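Local atomic coordinates of arabinosyltransferase C (Mycobacterium tuberculosis, PDB entry 3PTY), a protein that probably polymerises arabinose into the arabinan of cell-wall arabinogalactan, and is represented here by its C-terminal extracellular domain, a lectin-like carbohydrate-binding module. Residues Ala61-Ala66 with Met145-Trp150; Phe173-Val178 with Ser196-Asp201; Leu227-Gln232 with Ile240-Pro245. All blocks are in the same frame, centred on the assembly; numbering follows the deposited sequence.

Contact 1: residues Ala61-Ala66 with Met145-Trp150; sequences AGLSEA and MLRSGW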
loop_
_atom_site.group_PDB
_atom_site.type_symbol
_atom_site.label_atom_id
_atom_site.label_comp_id
_atom_site.label_asym_id
_atom_site.label_seq_id
_atom_site.Cartn_x
_atom_site.Cartn_y
_atom_site.Cartn_z
ATOM N N ALA A 61 -11.014 9.382 37.142
ATOM C CA ALA A 61 -11.151 9.622 38.582
ATOM C C ALA A 61 -11.197 11.098 38.974
ATOM O O ALA A 61 -11.695 11.442 40.042
ATOM C CB ALA A 61 -10.047 8.908 39.351
ATOM N N GLY A 62 -10.672 11.972 38.125
ATOM C CA GLY A 62 -10.692 13.396 38.429
ATOM C C GLY A 62 -12.036 13.980 38.049
ATOM O O GLY A 62 -12.808 14.441 38.901
ATOM N N LEU A 63 -12.324 13.945 36.754
ATOM C CA LEU A 63 -13.580 14.464 36.238
ATOM C C LEU A 63 -13.904 13.796 34.917
ATOM O O LEU A 63 -13.035 13.609 34.066
ATOM C CB LEU A 63 -13.490 15.972 36.008
ATOM C CG LEU A 63 -14.667 16.527 35.198
ATOM C CD1 LEU A 63 -15.826 16.824 36.130
ATOM C CD2 LEU A 63 -14.270 17.776 34.426
ATOM N N SER A 64 -15.163 13.434 34.751
ATOM C CA SER A 64 -15.646 12.948 33.480
ATOM C C SER A 64 -16.975 13.634 33.200
ATOM O O SER A 64 -17.941 13.457 33.938
ATOM C CB SER A 64 -15.835 11.436 33.535
ATOM O OG SER A 64 -16.601 10.987 32.435
ATOM N N GLU A 65 -17.015 14.440 32.148
ATOM C CA GLU A 65 -18.264 15.029 31.703
ATOM C C GLU A 65 -18.549 14.530 30.301
ATOM O O GLU A 65 -17.830 14.862 29.368
ATOM C CB GLU A 65 -18.170 16.556 31.711
ATOM C CG GLU A 65 -19.405 17.249 31.153
ATOM C CD GLU A 65 -19.226 18.760 31.048
ATOM O OE1 GLU A 65 -18.140 19.210 30.627
ATOM O OE2 GLU A 65 -20.173 19.497 31.371
ATOM N N ALA A 66 -19.595 13.723 30.163
ATOM C CA ALA A 66 -19.957 13.137 28.879
ATOM C C ALA A 66 -18.817 12.348 28.211
ATOM O O ALA A 66 -18.778 12.222 26.990
ATOM C CB ALA A 66 -20.522 14.208 27.934
ATOM N N MET A 145 -15.621 16.731 28.768
ATOM C CA MET A 145 -14.310 17.009 29.344
ATOM C C MET A 145 -13.849 15.813 30.135
ATOM O O MET A 145 -14.664 15.092 30.699
ATOM C CB MET A 145 -14.374 18.192 30.307
ATOM C CG MET A 145 -14.937 19.467 29.729
ATOM S SD MET A 145 -14.801 20.773 30.966
ATOM C CE MET A 145 -13.028 20.769 31.240
ATOM N N LEU A 146 -12.536 15.628 30.214
ATOM C CA LEU A 146 -11.987 14.537 31.003
ATOM C C LEU A 146 -10.746 14.990 31.747
ATOM O O LEU A 146 -9.908 15.704 31.202
ATOM C CB LEU A 146 -11.638 13.351 30.105
ATOM C CG LEU A 146 -11.048 12.113 30.795
ATOM C CD1 LEU A 146 -12.094 11.441 31.690
ATOM C CD2 LEU A 146 -10.550 11.124 29.767
ATOM N N ARG A 147 -10.637 14.558 32.997
ATOM C CA ARG A 147 -9.418 14.707 33.769
ATOM C C ARG A 147 -9.215 13.402 34.509
ATOM O O ARG A 147 -10.040 13.026 35.343
ATOM C CB ARG A 147 -9.548 15.861 34.772
ATOM C CG ARG A 147 -8.335 16.044 35.663
ATOM C CD ARG A 147 -8.394 17.368 36.434
ATOM N NE ARG A 147 -9.355 17.334 37.540
ATOM C CZ ARG A 147 -10.493 18.018 37.568
ATOM N NH1 ARG A 147 -10.830 18.801 36.547
ATOM N NH2 ARG A 147 -11.294 17.922 38.623
ATOM N N SER A 148 -8.136 12.695 34.191
ATOM C CA SER A 148 -7.874 11.416 34.830
ATOM C C SER A 148 -7.351 11.634 36.243
ATOM O O SER A 148 -6.998 12.752 36.626
ATOM C CB SER A 148 -6.846 10.604 34.029
ATOM O OG SER A 148 -5.521 11.075 34.276
ATOM N N GLY A 149 -7.295 10.555 37.014
ATOM C CA GLY A 149 -6.560 10.568 38.260
ATOM C C GLY A 149 -5.076 10.587 37.947
ATOM O O GLY A 149 -4.660 10.510 36.774
ATOM N N TRP A 150 -4.266 10.682 38.993
ATOM C CA TRP A 150 -2.819 10.723 38.830
ATOM C C TRP A 150 -2.205 9.342 38.635
ATOM O O TRP A 150 -2.590 8.377 39.303
ATOM C CB TRP A 150 -2.171 11.398 40.041
ATOM C CG TRP A 150 -2.496 12.856 40.161
ATOM C CD1 TRP A 150 -3.370 13.436 41.040
ATOM C CD2 TRP A 150 -1.943 13.922 39.379
ATOM N NE1 TRP A 150 -3.393 14.801 40.850
ATOM C CE2 TRP A 150 -2.520 15.127 39.843
ATOM C CE3 TRP A 150 -1.002 13.979 38.341
ATOM C CZ2 TRP A 150 -2.199 16.375 39.299
ATOM C CZ3 TRP A 150 -0.675 15.229 37.800
ATOM C CH2 TRP A 150 -1.276 16.406 38.282
#
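L63 and R147 face each other as a hydrogen-bonded antiparallel pair where strand 63-65 runs along strand 144-152. Their backbones bond in both directions. L63 N meets R147 O at 2.8 Å, and R147 N returns a bond to L63 O. E65 and M145 repeat the pattern, and E65 N reaches M145 O at 2.8 Å in a nearly straight bond of 177°. S64 and L146 form the non-hydrogen-bonded pair between them. Just before the strand, G62 N also turns to R147 O, at 3.0 Å and weakly. G62 and L63 therefore share R147 in a classic beta bulge.

The side-chain contacts lie mostly on the face that carries L63, E65, M145 and R147. The R147 guanidinium is laid over L63: CB of L63 sits 3.7 Å above its plane, offset toward the rim. The bend at chi3 (75°) folds the arginine back to this place. CD2 of L63 meets CB of M145 at 4.1 Å. Next to it, the carboxylate of E65 brings OE1 within 3.3 Å of CG of M145 and near its sulfur.

On the other face, CD1 of L146 tucks against the carbonyl oxygen of L63. The backbone of L146 continues the sheet by bonding to A229 of strand 224-231.

Strand 63-65 is outermost in this sheet within the chain. The side chains add one apolar contact, L63 with M145, and set the polar ends of R147 and E65 against aliphatic atoms. These four residues stay partly exposed. The hold on the strand therefore rests mainly on four good backbone bonds, with the weak G62 bond added at the bulge.

Contact 2: residues Phe173-Val178 with Ser196-Asp201; sequences FDSREV and SMEFAD
E198, V178 and S175 bury the most surface where the loop between strands 164-171 and 178-183 packs on strand 195-202, in the antiparallel sheet of the beta-sandwich domain. E198 points its side chain across to the loop. CG stands anti to the carbonyl carbon (chi1 -72°) and the chain beyond is extended, which carries the carboxylate past S175. OE1 accepts a hydrogen bond from OG of S175 at 2.9 Å. The hydroxyl comes from above the carboxylate plane, 60° out of it. The other oxygen, OE2, lies 3.4 Å from CA of R176, and it has a long, weak ion pair with R179. CG of E198 passes 3.3 Å from the carbonyl oxygen of S175.

V178 makes the apolar part. Its CG1 meets CD1 of F199 at 4.0 Å, and its carbonyl oxygen lies at the edge of the F199 ring, in plane. F199 also packs on L180 and L211 of the adjacent strands.

One water accepts a bond from F199 N at 2.9 Å. It also lies close to the carbonyl oxygens of S175 and V178, but both of these contacts are short and doubtful in length. It sits where strand 195-202 is broken by a bulge or short loop, consistent with water taking the place of direct pairing.

A second water links the segments beside F173 and D201. It donates to F173 O and to OD2 of D201, at 2.6 Å from the latter. CE1 of F173 lies 3.9 Å from the same OD2, approached obliquely. OD1 of D201 is held by a salt bridge to R209.

The contact is thus mostly polar, with two bridging waters and one apolar patch beside them. The carboxylate of D201, with R209 on one oxygen and water on the other, is probably stabilised in its charged form.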
loop_
_atom_site.group_PDB
_atom_site.type_symbol
_atom_site.label_atom_id
_atom_site.label_comp_id
_atom_site.label_asym_id
_atom_site.label_seq_id
_atom_site.Cartn_x
_atom_site.Cartn_y
_atom_site.Cartn_z
ATOM N N PHE A 173 -9.525 15.383 16.755
ATOM C CA PHE A 173 -9.334 16.464 17.707
ATOM C C PHE A 173 -8.057 17.216 17.393
ATOM O O PHE A 173 -7.167 16.682 16.740
ATOM C CB PHE A 173 -9.299 15.912 19.139
ATOM C CG PHE A 173 -8.378 14.728 19.315
ATOM C CD1 PHE A 173 -7.034 14.915 19.613
ATOM C CD2 PHE A 173 -8.855 13.436 19.172
ATOM C CE1 PHE A 173 -6.190 13.834 19.768
ATOM C CE2 PHE A 173 -8.015 12.346 19.332
ATOM C CZ PHE A 173 -6.683 12.542 19.630
ATOM N N ASP A 174 -7.980 18.462 17.852
ATOM C CA ASP A 174 -6.781 19.273 17.686
ATOM C C ASP A 174 -5.794 18.948 18.796
ATOM O O ASP A 174 -6.184 18.443 19.849
ATOM C CB ASP A 174 -7.136 20.761 17.707
ATOM C CG ASP A 174 -7.965 21.177 16.501
ATOM O OD1 ASP A 174 -7.766 20.599 15.410
ATOM O OD2 ASP A 174 -8.815 22.083 16.644
ATOM N N SER A 175 -4.520 19.239 18.565
ATOM C CA SER A 175 -3.480 18.849 19.509
ATOM C C SER A 175 -3.638 19.556 20.850
ATOM O O SER A 175 -3.186 19.059 21.881
ATOM C CB SER A 175 -2.082 19.087 18.922
ATOM O OG SER A 175 -1.768 20.466 18.891
ATOM N N ARG A 176 -4.286 20.712 20.841
ATOM C CA ARG A 176 -4.513 21.444 22.086
ATOM C C ARG A 176 -5.601 20.796 22.959
ATOM O O ARG A 176 -5.721 21.107 24.142
ATOM C CB ARG A 176 -4.891 22.894 21.779
ATOM C CG ARG A 176 -6.045 23.006 20.798
ATOM C CD ARG A 176 -6.618 24.413 20.735
ATOM N NE ARG A 176 -7.953 24.401 20.145
ATOM C CZ ARG A 176 -9.073 24.220 20.839
ATOM N NH1 ARG A 176 -9.022 24.046 22.154
ATOM N NH2 ARG A 176 -10.246 24.217 20.219
ATOM N N GLU A 177 -6.388 19.891 22.382
ATOM C CA GLU A 177 -7.536 19.332 23.102
ATOM C C GLU A 177 -7.183 18.171 24.029
ATOM O O GLU A 177 -8.002 17.768 24.853
ATOM C CB GLU A 177 -8.629 18.890 22.130
ATOM C CG GLU A 177 -9.349 20.036 21.437
ATOM C CD GLU A 177 -10.344 19.538 20.406
ATOM O OE1 GLU A 177 -11.483 19.207 20.787
ATOM O OE2 GLU A 177 -9.987 19.475 19.213
ATOM N N VAL A 178 -5.981 17.621 23.881
ATOM C CA VAL A 178 -5.532 16.533 24.746
ATOM C C VAL A 178 -4.143 16.852 25.275
ATOM O O VAL A 178 -3.201 17.049 24.506
ATOM C CB VAL A 178 -5.506 15.172 24.009
ATOM C CG1 VAL A 178 -4.996 14.069 24.941
ATOM C CG2 VAL A 178 -6.891 14.818 23.482
ATOM N N SER A 196 2.370 21.235 31.701
ATOM C CA SER A 196 1.705 20.298 30.803
ATOM C C SER A 196 2.291 20.371 29.406
ATOM O O SER A 196 3.003 21.329 29.054
ATOM C CB SER A 196 0.207 20.584 30.755
ATOM O OG SER A 196 -0.052 21.808 30.104
ATOM N N MET A 197 1.996 19.352 28.604
ATOM C CA MET A 197 2.444 19.331 27.219
ATOM C C MET A 197 1.377 18.709 26.334
ATOM O O MET A 197 0.420 18.098 26.820
ATOM C CB MET A 197 3.749 18.542 27.089
ATOM C CG MET A 197 3.625 17.057 27.453
ATOM S SD MET A 197 5.227 16.239 27.448
ATOM C CE MET A 197 5.759 16.603 25.778
ATOM N N GLU A 198 1.540 18.889 25.032
ATOM C CA GLU A 198 0.671 18.261 24.050
ATOM C C GLU A 198 1.320 16.983 23.547
ATOM O O GLU A 198 2.495 16.732 23.821
ATOM C CB GLU A 198 0.437 19.223 22.889
ATOM C CG GLU A 198 -0.470 20.369 23.269
ATOM C CD GLU A 198 -0.594 21.397 22.169
ATOM O OE1 GLU A 198 -0.028 21.176 21.078
ATOM O OE2 GLU A 198 -1.261 22.424 22.400
ATOM N N PHE A 199 0.549 16.179 22.819
ATOM C CA PHE A 199 1.048 14.951 22.219
ATOM C C PHE A 199 1.240 15.173 20.730
ATOM O O PHE A 199 0.542 15.989 20.127
ATOM C CB PHE A 199 0.024 13.815 22.369
ATOM C CG PHE A 199 -0.105 13.271 23.765
ATOM C CD1 PHE A 199 -1.001 13.835 24.661
ATOM C CD2 PHE A 199 0.645 12.179 24.168
ATOM C CE1 PHE A 199 -1.135 13.332 25.943
ATOM C CE2 PHE A 199 0.515 11.662 25.444
ATOM C CZ PHE A 199 -0.379 12.240 26.334
ATOM N N ALA A 200 2.162 14.426 20.135
ATOM C CA ALA A 200 2.216 14.312 18.682
ATOM C C ALA A 200 1.192 13.267 18.266
ATOM O O ALA A 200 1.227 12.131 18.733
ATOM C CB ALA A 200 3.601 13.901 18.225
ATOM N N ASP A 201 0.278 13.659 17.392
ATOM C CA ASP A 201 -0.796 12.784 16.956
ATOM C C ASP A 201 -0.327 12.109 15.668
ATOM O O ASP A 201 -0.289 12.738 14.617
ATOM C CB ASP A 201 -2.066 13.613 16.726
ATOM C CG ASP A 201 -3.266 12.764 16.345
ATOM O OD1 ASP A 201 -3.087 11.564 16.061
ATOM O OD2 ASP A 201 -4.397 13.296 16.342
HETATM O O HOH W 1 -4.488 15.607 17.490
HETATM O O HOH W 2 -2.230 16.732 22.172
#

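Contact 3: residues Leu227-Gln232 with Ile240-Pro245; sequences LVADDQ and IALTPP. With CA (calcium ion), chain C.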
loop_
_atom_site.group_PDB
_atom_site.type_symbol
_atom_site.label_atom_id
_atom_site.label_comp_id
_atom_site.label_asym_id
_atom_site.label_seq_id
_atom_site.Cartn_x
_atom_site.Cartn_y
_atom_site.Cartn_z
ATOM N N LEU A 227 -3.985 12.805 32.464
ATOM C CA LEU A 227 -4.493 13.221 31.165
ATOM C C LEU A 227 -5.647 14.189 31.331
ATOM O O LEU A 227 -6.488 14.021 32.218
ATOM C CB LEU A 227 -5.002 12.002 30.378
ATOM C CG LEU A 227 -4.007 10.872 30.136
ATOM C CD1 LEU A 227 -4.674 9.744 29.341
ATOM C CD2 LEU A 227 -2.772 11.410 29.410
ATOM N N VAL A 228 -5.699 15.197 30.470
ATOM C CA VAL A 228 -6.848 16.087 30.438
ATOM C C VAL A 228 -7.274 16.254 28.992
ATOM O O VAL A 228 -6.437 16.366 28.095
ATOM C CB VAL A 228 -6.546 17.456 31.078
ATOM C CG1 VAL A 228 -6.148 17.280 32.549
ATOM C CG2 VAL A 228 -5.457 18.180 30.307
ATOM N N ALA A 229 -8.579 16.238 28.764
ATOM C CA ALA A 229 -9.101 16.350 27.418
ATOM C C ALA A 229 -10.313 17.262 27.433
ATOM O O ALA A 229 -11.093 17.261 28.385
ATOM C CB ALA A 229 -9.470 14.966 26.859
ATOM N N ASP A 230 -10.466 18.031 26.366
ATOM C CA ASP A 230 -11.544 18.999 26.276
ATOM C C ASP A 230 -12.161 18.897 24.892
ATOM O O ASP A 230 -11.502 19.163 23.883
ATOM C CB ASP A 230 -11.009 20.409 26.535
ATOM C CG ASP A 230 -12.116 21.431 26.700
ATOM O OD1 ASP A 230 -13.266 21.027 26.980
ATOM O OD2 ASP A 230 -11.836 22.640 26.550
ATOM N N ASP A 231 -13.419 18.479 24.850
ATOM C CA ASP A 231 -14.135 18.332 23.595
ATOM C C ASP A 231 -15.393 19.196 23.596
ATOM O O ASP A 231 -16.496 18.724 23.914
ATOM C CB ASP A 231 -14.493 16.866 23.374
ATOM C CG ASP A 231 -15.348 16.661 22.159
ATOM O OD1 ASP A 231 -15.458 17.605 21.350
ATOM O OD2 ASP A 231 -15.910 15.555 22.013
ATOM N N GLN A 232 -15.211 20.460 23.229
ATOM C CA GLN A 232 -16.283 21.450 23.207
ATOM C C GLN A 232 -16.909 21.582 21.824
ATOM O O GLN A 232 -17.877 22.314 21.640
ATOM C CB GLN A 232 -15.739 22.815 23.629
ATOM C CG GLN A 232 -15.169 22.850 25.032
ATOM C CD GLN A 232 -16.237 22.674 26.091
ATOM O OE1 GLN A 232 -17.315 23.262 26.005
ATOM N NE2 GLN A 232 -15.943 21.862 27.102
ATOM N N ILE A 240 -13.411 12.395 21.052
ATOM C CA ILE A 240 -12.132 11.911 21.570
ATOM C C ILE A 240 -12.336 10.643 22.389
ATOM O O ILE A 240 -13.255 10.575 23.198
ATOM C CB ILE A 240 -11.485 12.961 22.504
ATOM C CG1 ILE A 240 -11.342 14.308 21.789
ATOM C CG2 ILE A 240 -10.112 12.477 22.987
ATOM C CD1 ILE A 240 -10.891 15.447 22.704
ATOM N N ALA A 241 -11.484 9.643 22.182
ATOM C CA ALA A 241 -11.470 8.467 23.050
ATOM C C ALA A 241 -10.041 8.213 23.519
ATOM O O ALA A 241 -9.104 8.289 22.722
ATOM C CB ALA A 241 -12.018 7.242 22.323
ATOM N N LEU A 242 -9.879 7.911 24.804
ATOM C CA LEU A 242 -8.550 7.750 25.392
ATOM C C LEU A 242 -8.434 6.470 26.200
ATOM O O LEU A 242 -9.431 5.911 26.647
ATOM C CB LEU A 242 -8.216 8.930 26.317
ATOM C CG LEU A 242 -8.214 10.347 25.727
ATOM C CD1 LEU A 242 -7.974 11.360 26.830
ATOM C CD2 LEU A 242 -7.164 10.482 24.640
ATOM N N THR A 243 -7.197 6.022 26.384
ATOM C CA THR A 243 -6.883 4.922 27.286
ATOM C C THR A 243 -5.749 5.446 28.164
ATOM O O THR A 243 -5.238 6.537 27.907
ATOM C CB THR A 243 -6.427 3.674 26.510
ATOM O OG1 THR A 243 -5.371 4.040 25.615
ATOM C CG2 THR A 243 -7.590 3.082 25.706
ATOM N N PRO A 244 -5.360 4.695 29.210
ATOM C CA PRO A 244 -4.382 5.262 30.155
ATOM C C PRO A 244 -2.969 5.403 29.604
ATOM O O PRO A 244 -2.626 4.764 28.608
ATOM C CB PRO A 244 -4.403 4.264 31.325
ATOM C CG PRO A 244 -5.779 3.664 31.271
ATOM C CD PRO A 244 -6.028 3.509 29.769
ATOM N N PRO A 245 -2.145 6.235 30.263
ATOM C CA PRO A 245 -0.787 6.519 29.787
ATOM C C PRO A 245 0.175 5.365 30.037
ATOM O O PRO A 245 0.045 4.625 31.018
ATOM C CB PRO A 245 -0.363 7.731 30.622
ATOM C CG PRO A 245 -1.192 7.636 31.887
ATOM C CD PRO A 245 -2.496 6.990 31.480
HETATM CA CA CA C . -17.669 16.570 20.377
HETATM O O HOH W 3 -18.536 17.570 22.504
HETATM O O HOH W 4 -19.785 16.418 18.942
HETATM O O HOH W 5 -18.731 14.230 20.958
#
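L227 packs against P245 and T243, and A229 against L242, across the interior of a beta-sandwich. Strands 224-231 and 240-242 are not paired. They lie face to face, with the axes of 227-231 and 240-242 8.8 Å apart at 163°. This is consistent with the strand series curling round to bring them opposite. They meet through side chains, without backbone bonds.

I240 can be followed outward from its backbone. CB points toward the other strand. CG2 lies 4.0 Å from CG2 of V178. CG1 is set anti to the carbonyl carbon (chi1 -55°) and lies against CB of F173, which covers it from the turn before strand 178-183. Chi2 (172°) then extends the chain, and CD1 reaches between D230 and D231. This methyl meets CB of D231 at 3.9 Å and the carbonyl oxygen of D230 at the same distance. It also faces CB of A229, slightly farther off.

L242 places its CD1 at 3.9 Å from CB of A229. Farther along, CD1 of L227 touches CD of P245 at 4.1 Å and comes to 3.6 Å from the carbonyl oxygen of T243. That oxygen is buried with no polar partner in the model. V167 of strand 164-171 packs on both L227 and L242 and so shares this apolar layer.

At the other end the interior gives way to a calcium site. CB of D231 faces the I240 methyl, while its carboxylate turns to the ion. D233 and H238 complete the protein ligands through their backbone oxygens, with three waters. S135 hydrogen-bonds both OD2 of D231 and the backbone N of I240, tying the two strands together beside the metal. The carboxylate of D231 is bidentate, with OD1 and OD2 each 2.6 Å from the calcium.

How the contacts relate
All three contacts reach the same antiparallel sheet of the C-terminal domain and follow one another along the chain. Contact 1 lies at one edge of it, as counted within this chain. Contacts 1 and 3 have centres about 8 Å apart, because strands 144-152 and 224-231 are neighbours: S148 N bonds to L227 O. Contact 2 has its centre about 9 Å from that of contact 3 and joins it through E177 O and D230 N. Contacts 1 and 2 do not touch; their centres are about 16 Å apart. Contact 3 is therefore the bridge between the other two. It also carries calcium ligand D231, while E177 of contact 2 bonds H238 of the same site.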